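Local coordinates for protein endoglucanase (Uncultured bacterium, PDB 3X17) that probably hydrolyses internal beta-1,4-glucosidic bonds of cellulose, as a family 9 endoglucanase with an N-terminal Ig-like domain in front of its (alpha/alpha)6 barrel, at residues 21-27 with 110-116; 233-237 with 299-303. All blocks are in the same frame, centred on the assembly; numbering follows the deposited sequence.

Contact 1. Residues 21-27 with 110-116; sequences NQVGYHP and FAIGPVY
G24 pairs with A111 and Y25 with I112 in parallel, held by three backbone hydrogen bonds from V23 O to G113 N. A111 N donates to V23 O (2.9 Å); Y25 N then binds A111 O, and G113 N binds Y25 O (3.1 Å). Three CA-H...O contacts run between them, among them G24 CA to A111 O. A CB on G24 would strike that same oxygen, and its backbone angles by themselves call for glycine.

The aromatic contact is an offset edge-to-face pair: Y25 turns its edge to one face of F110, with planes at 83° and Y25 CD1 3.8 Å from F110 CD1. Beyond it, Y25 OH accepts from N21 N, tying the ring back to its own segment.

Apolar contacts finish the seam. With chi1 at 178°, V23 carries CG1 to within 3.8 Å of V115 CB, and P27 CG meets I112 CG2 at 4.1 Å.

Among the polar side chains, N21 OD1 takes V23 N in its carbonyl plane, an Asx turn, and G24 N from above that plane, which completes an Asx motif. A water links G24 O to Y116 OH.

Strand 24-25 is an outermost strand of the Ig-like sheet, and 110-112 separates it from 95-101. The inverse gamma turn at P114 leads into helix 115-130, where Y116 packs on helix 456-469 and D467 of that helix binds N21 ND2.

Contact 2. Residues 233-237 with 299-303; sequences LFRMQ and KALAA
F234 reaches from the last turn of helix 221-235 onto helix 294-312, where K299, A300 and A303 receive its ring. This apolar part is spread round the far rim of the ring. F234 CE1 lies 3.5 Å from A303 CB, and F234 CZ points at the backbone of A300, whose CA sits at the ring edge, in plane, 3.7 Å away. On the other flank the aliphatic chain of K299 crosses the ring at a slant, CD lying 3.6 Å from F234 CE2. With CG anti to the backbone N (chi1 180°) and the chain extended from there, K299 runs its methylenes past the ring, and NZ ends 3.8 Å from F234 CD2. W282 of helix 272-288 stacks on F234 and also touches A303.

The polar part is one side-chain-to-backbone hydrogen bond. Q237 NE2 donates to A303 O (3.2 Å), fairly straight at 164° and close to the plane of its own amide, although it approaches tilted from the carbonyl plane of A303. The same nitrogen also binds G241 O, so two backbone carbonyls fix the turn of this amide, while Q237 OE1 rests 3.6 Å from A303 CB.

Replacing F234 with an alanine would probably open a gap beside A303 and leave W282 without its stacking partner and the K299 methylenes without a surface to lie on.

Two small alanines thus let a large ring come close to the helix backbone, and the joint combines this apolar fit with a single directional bond, without a salt bridge.

How the contacts relate
The two contacts lie on opposite sides of the chain's centre, with their own centres 40 Å apart and their nearest atoms about 25 Å apart. Along the chain contact 1 closes before contact 2 opens. The first pairs strands of the Ig-like domain and leads through the inverse gamma turn at P114 into helix 115-130 of the catalytic part; the second joins the end of helix 221-235 and the residues just after it to helix 294-312, at the surface of the (alpha/alpha)6 barrel. One is built largely from backbone bonds, the other from side chains. Contact 2 is nearer in sequence to a metal site: helix 221-235 begins with D221, which with D224 helps bind a calcium ion.

Contact 1. Residues 21-27 with 110-116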
loop_
_atom_site.group_PDB
_atom_site.type_symbol
_atom_site.label_atom_id
_atom_site.label_comp_id
_atom_site.label_asym_id
_atom_site.label_seq_id
_atom_site.Cartn_x
_atom_site.Cartn_y
_atom_site.Cartn_z
ATOM N N ASN A 21 -8.670 -11.916 -12.531
ATOM C CA ASN A 21 -7.736 -11.937 -11.409
ATOM C C ASN A 21 -6.869 -13.167 -11.558
ATOM O O ASN A 21 -7.377 -14.302 -11.517
ATOM C CB ASN A 21 -8.504 -12.044 -10.092
ATOM C CG ASN A 21 -7.601 -11.933 -8.888
ATOM O OD1 ASN A 21 -6.586 -12.627 -8.796
ATOM N ND2 ASN A 21 -7.936 -11.012 -7.974
ATOM N N GLN A 22 -5.563 -12.955 -11.673
ATOM C CA GLN A 22 -4.665 -14.043 -12.007
ATOM C C GLN A 22 -4.352 -14.947 -10.835
ATOM O O GLN A 22 -3.724 -15.988 -11.003
ATOM C CB GLN A 22 -3.374 -13.511 -12.604
ATOM C CG GLN A 22 -3.494 -13.119 -14.075
ATOM C CD GLN A 22 -2.334 -12.252 -14.531
ATOM O OE1 GLN A 22 -1.185 -12.504 -14.160
ATOM N NE2 GLN A 22 -2.605 -11.345 -15.457
ATOM N N VAL A 23 -4.738 -14.539 -9.638
ATOM C CA VAL A 23 -4.663 -15.447 -8.522
ATOM C C VAL A 23 -6.014 -16.165 -8.449
ATOM O O VAL A 23 -6.076 -17.392 -8.435
ATOM C CB VAL A 23 -4.387 -14.714 -7.182
ATOM C CG1 VAL A 23 -4.372 -15.730 -6.028
ATOM C CG2 VAL A 23 -3.049 -14.009 -7.243
ATOM N N GLY A 24 -7.086 -15.384 -8.412
ATOM C CA GLY A 24 -8.438 -15.948 -8.537
ATOM C C GLY A 24 -9.474 -15.232 -7.680
ATOM O O GLY A 24 -9.465 -13.998 -7.578
ATOM N N TYR A 25 -10.401 -16.003 -7.112
ATOM C CA TYR A 25 -11.608 -15.438 -6.504
ATOM C C TYR A 25 -12.021 -16.266 -5.306
ATOM O O TYR A 25 -11.912 -17.496 -5.338
ATOM C CB TYR A 25 -12.759 -15.406 -7.520
ATOM C CG TYR A 25 -12.434 -14.664 -8.814
ATOM C CD1 TYR A 25 -11.804 -15.320 -9.865
ATOM C CD2 TYR A 25 -12.793 -13.331 -8.994
ATOM C CE1 TYR A 25 -11.470 -14.660 -11.030
ATOM C CE2 TYR A 25 -12.493 -12.659 -10.190
ATOM C CZ TYR A 25 -11.842 -13.342 -11.206
ATOM O OH TYR A 25 -11.501 -12.704 -12.387
ATOM N N HIS A 26 -12.473 -15.598 -4.248
ATOM C CA HIS A 26 -13.082 -16.291 -3.122
ATOM C C HIS A 26 -14.489 -16.766 -3.526
ATOM O O HIS A 26 -15.172 -16.100 -4.302
ATOM C CB HIS A 26 -13.163 -15.363 -1.910
ATOM C CG HIS A 26 -13.721 -16.018 -0.684
ATOM N ND1 HIS A 26 -12.925 -16.597 0.281
ATOM C CD2 HIS A 26 -15.001 -16.231 -0.289
ATOM C CE1 HIS A 26 -13.686 -17.108 1.233
ATOM N NE2 HIS A 26 -14.950 -16.885 0.920
ATOM N N PRO A 27 -14.934 -17.912 -2.988
ATOM C CA PRO A 27 -16.252 -18.406 -3.430
ATOM C C PRO A 27 -17.412 -17.419 -3.202
ATOM O O PRO A 27 -18.324 -17.335 -4.024
ATOM C CB PRO A 27 -16.443 -19.686 -2.623
ATOM C CG PRO A 27 -15.030 -20.137 -2.245
ATOM C CD PRO A 27 -14.149 -18.925 -2.248
ATOM N N PHE A 110 -6.618 -19.703 -12.978
ATOM C CA PHE A 110 -6.844 -19.039 -11.708
ATOM C C PHE A 110 -7.587 -19.989 -10.777
ATOM O O PHE A 110 -8.147 -20.984 -11.218
ATOM C CB PHE A 110 -7.651 -17.752 -11.913
ATOM C CG PHE A 110 -9.020 -17.985 -12.490
ATOM C CD1 PHE A 110 -10.104 -18.261 -11.657
ATOM C CD2 PHE A 110 -9.213 -17.993 -13.877
ATOM C CE1 PHE A 110 -11.377 -18.482 -12.188
ATOM C CE2 PHE A 110 -10.498 -18.192 -14.420
ATOM C CZ PHE A 110 -11.574 -18.434 -13.578
ATOM N N ALA A 111 -7.558 -19.710 -9.487
ATOM C CA ALA A 111 -8.214 -20.588 -8.521
ATOM C C ALA A 111 -9.520 -19.995 -8.013
ATOM O O ALA A 111 -9.670 -18.782 -7.943
ATOM C CB ALA A 111 -7.263 -20.907 -7.327
ATOM N N ILE A 112 -10.463 -20.857 -7.659
ATOM C CA ILE A 112 -11.522 -20.455 -6.745
ATOM C C ILE A 112 -11.299 -21.146 -5.415
ATOM O O ILE A 112 -10.974 -22.323 -5.378
ATOM C CB ILE A 112 -12.928 -20.750 -7.306
ATOM C CG1 ILE A 112 -13.196 -19.831 -8.498
ATOM C CG2 ILE A 112 -13.976 -20.516 -6.240
ATOM C CD1 ILE A 112 -13.961 -20.471 -9.628
ATOM N N GLY A 113 -11.312 -20.368 -4.341
ATOM C CA GLY A 113 -10.757 -20.802 -3.066
ATOM C C GLY A 113 -10.475 -19.581 -2.201
ATOM O O GLY A 113 -10.798 -18.459 -2.594
ATOM N N PRO A 114 -9.866 -19.789 -1.025
ATOM C CA PRO A 114 -9.551 -18.685 -0.109
ATOM C C PRO A 114 -8.297 -17.915 -0.573
ATOM O O PRO A 114 -7.275 -17.886 0.111
ATOM C CB PRO A 114 -9.320 -19.398 1.216
ATOM C CG PRO A 114 -8.731 -20.745 0.805
ATOM C CD PRO A 114 -9.433 -21.101 -0.496
ATOM N N VAL A 115 -8.373 -17.316 -1.756
ATOM C CA VAL A 115 -7.159 -16.907 -2.442
ATOM C C VAL A 115 -6.448 -15.727 -1.766
ATOM O O VAL A 115 -5.266 -15.509 -2.001
ATOM C CB VAL A 115 -7.429 -16.578 -3.918
ATOM C CG1 VAL A 115 -7.969 -17.827 -4.635
ATOM C CG2 VAL A 115 -8.413 -15.400 -4.040
ATOM N N TYR A 116 -7.161 -14.957 -0.949
ATOM C CA TYR A 116 -6.554 -13.754 -0.412
ATOM C C TYR A 116 -5.782 -14.046 0.853
ATOM O O TYR A 116 -5.104 -13.169 1.364
ATOM C CB TYR A 116 -7.566 -12.629 -0.219
ATOM C CG TYR A 116 -7.915 -12.010 -1.548
ATOM C CD1 TYR A 116 -6.937 -11.363 -2.285
ATOM C CD2 TYR A 116 -9.157 -12.258 -2.161
ATOM C CE1 TYR A 116 -7.179 -10.927 -3.588
ATOM C CE2 TYR A 116 -9.445 -11.741 -3.426
ATOM C CZ TYR A 116 -8.427 -11.113 -4.149
ATOM O OH TYR A 116 -8.662 -10.601 -5.398
HETATM O O HOH W 1 -10.839 -11.627 -6.686
HETATM O O HOH W 2 -9.742 -15.446 0.829
#

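Contact 2. Residues 233-237 with 299-303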
loop_
_atom_site.group_PDB
_atom_site.type_symbol
_atom_site.label_atom_id
_atom_site.label_comp_id
_atom_site.label_asym_id
_atom_site.label_seq_id
_atom_site.Cartn_x
_atom_site.Cartn_y
_atom_site.Cartn_z
ATOM N N LEU A 233 11.905 3.638 14.120
ATOM C CA LEU A 233 11.424 4.964 14.518
ATOM C C LEU A 233 11.945 5.463 15.881
ATOM O O LEU A 233 12.301 6.643 16.007
ATOM C CB LEU A 233 9.882 5.046 14.475
ATOM C CG LEU A 233 9.179 4.854 13.121
ATOM C CD1 LEU A 233 7.688 5.277 13.203
ATOM C CD2 LEU A 233 9.911 5.609 11.950
ATOM N N PHE A 234 11.918 4.611 16.916
ATOM C CA PHE A 234 12.511 4.982 18.198
ATOM C C PHE A 234 13.960 5.482 18.010
ATOM O O PHE A 234 14.345 6.503 18.584
ATOM C CB PHE A 234 12.503 3.817 19.213
ATOM C CG PHE A 234 11.125 3.394 19.661
ATOM C CD1 PHE A 234 10.120 4.337 19.902
ATOM C CD2 PHE A 234 10.862 2.051 19.930
ATOM C CE1 PHE A 234 8.841 3.926 20.299
ATOM C CE2 PHE A 234 9.618 1.646 20.434
ATOM C CZ PHE A 234 8.601 2.580 20.597
ATOM N N ARG A 235 14.753 4.764 17.215
ATOM C CA ARG A 235 16.183 5.114 17.059
ATOM C C ARG A 235 16.314 6.421 16.280
ATOM O O ARG A 235 17.368 7.062 16.311
ATOM C CB ARG A 235 16.954 3.979 16.374
ATOM C CG ARG A 235 16.823 2.589 17.068
ATOM C CD ARG A 235 17.435 1.445 16.230
ATOM N NE ARG A 235 17.110 0.144 16.815
ATOM C CZ ARG A 235 16.253 -0.764 16.308
ATOM N NH1 ARG A 235 15.785 -0.694 15.054
ATOM N NH2 ARG A 235 15.948 -1.827 17.036
ATOM N N MET A 236 15.265 6.782 15.537
ATOM C CA MET A 236 15.237 8.037 14.769
ATOM C C MET A 236 14.697 9.221 15.589
ATOM O O MET A 236 14.464 10.319 15.057
ATOM C CB MET A 236 14.409 7.869 13.499
ATOM C CG MET A 236 15.055 6.988 12.419
ATOM S SD MET A 236 16.638 7.669 11.806
ATOM C CE MET A 236 16.074 8.781 10.475
ATOM N N GLN A 237 14.473 8.987 16.873
ATOM C CA GLN A 237 13.944 10.017 17.728
ATOM C C GLN A 237 15.011 10.628 18.634
ATOM O O GLN A 237 15.724 9.948 19.356
ATOM C CB GLN A 237 12.729 9.543 18.553
ATOM C CG GLN A 237 11.933 10.715 19.170
ATOM C CD GLN A 237 10.798 10.265 20.110
ATOM O OE1 GLN A 237 10.875 9.195 20.733
ATOM N NE2 GLN A 237 9.747 11.095 20.228
ATOM N N LYS A 299 6.152 1.951 26.039
ATOM C CA LYS A 299 7.289 2.607 25.435
ATOM C C LYS A 299 6.809 3.365 24.200
ATOM O O LYS A 299 7.231 4.503 23.958
ATOM C CB LYS A 299 8.368 1.584 25.055
ATOM C CG LYS A 299 9.632 2.191 24.396
ATOM C CD LYS A 299 10.510 1.054 23.858
ATOM C CE LYS A 299 11.964 1.462 23.734
ATOM N NZ LYS A 299 12.727 0.478 22.895
ATOM N N ALA A 300 5.909 2.748 23.428
ATOM C CA ALA A 300 5.431 3.428 22.234
ATOM C C ALA A 300 4.675 4.661 22.689
ATOM O O ALA A 300 4.834 5.729 22.113
ATOM C CB ALA A 300 4.583 2.536 21.357
ATOM N N LEU A 301 3.972 4.543 23.816
ATOM C CA LEU A 301 3.144 5.651 24.296
ATOM C C LEU A 301 4.026 6.765 24.790
ATOM O O LEU A 301 3.764 7.923 24.495
ATOM C CB LEU A 301 2.170 5.216 25.395
ATOM C CG LEU A 301 1.436 6.330 26.165
ATOM C CD1 LEU A 301 0.561 7.159 25.231
ATOM C CD2 LEU A 301 0.621 5.776 27.378
ATOM N N ALA A 302 5.120 6.417 25.475
ATOM C CA ALA A 302 6.029 7.450 26.007
ATOM C C ALA A 302 6.652 8.241 24.875
ATOM O O ALA A 302 6.717 9.477 24.921
ATOM C CB ALA A 302 7.118 6.830 26.908
ATOM N N ALA A 303 7.080 7.523 23.840
ATOM C CA ALA A 303 7.676 8.145 22.680
ATOM C C ALA A 303 6.689 9.108 22.017
ATOM O O ALA A 303 7.050 10.232 21.656
ATOM C CB ALA A 303 8.110 7.078 21.696
#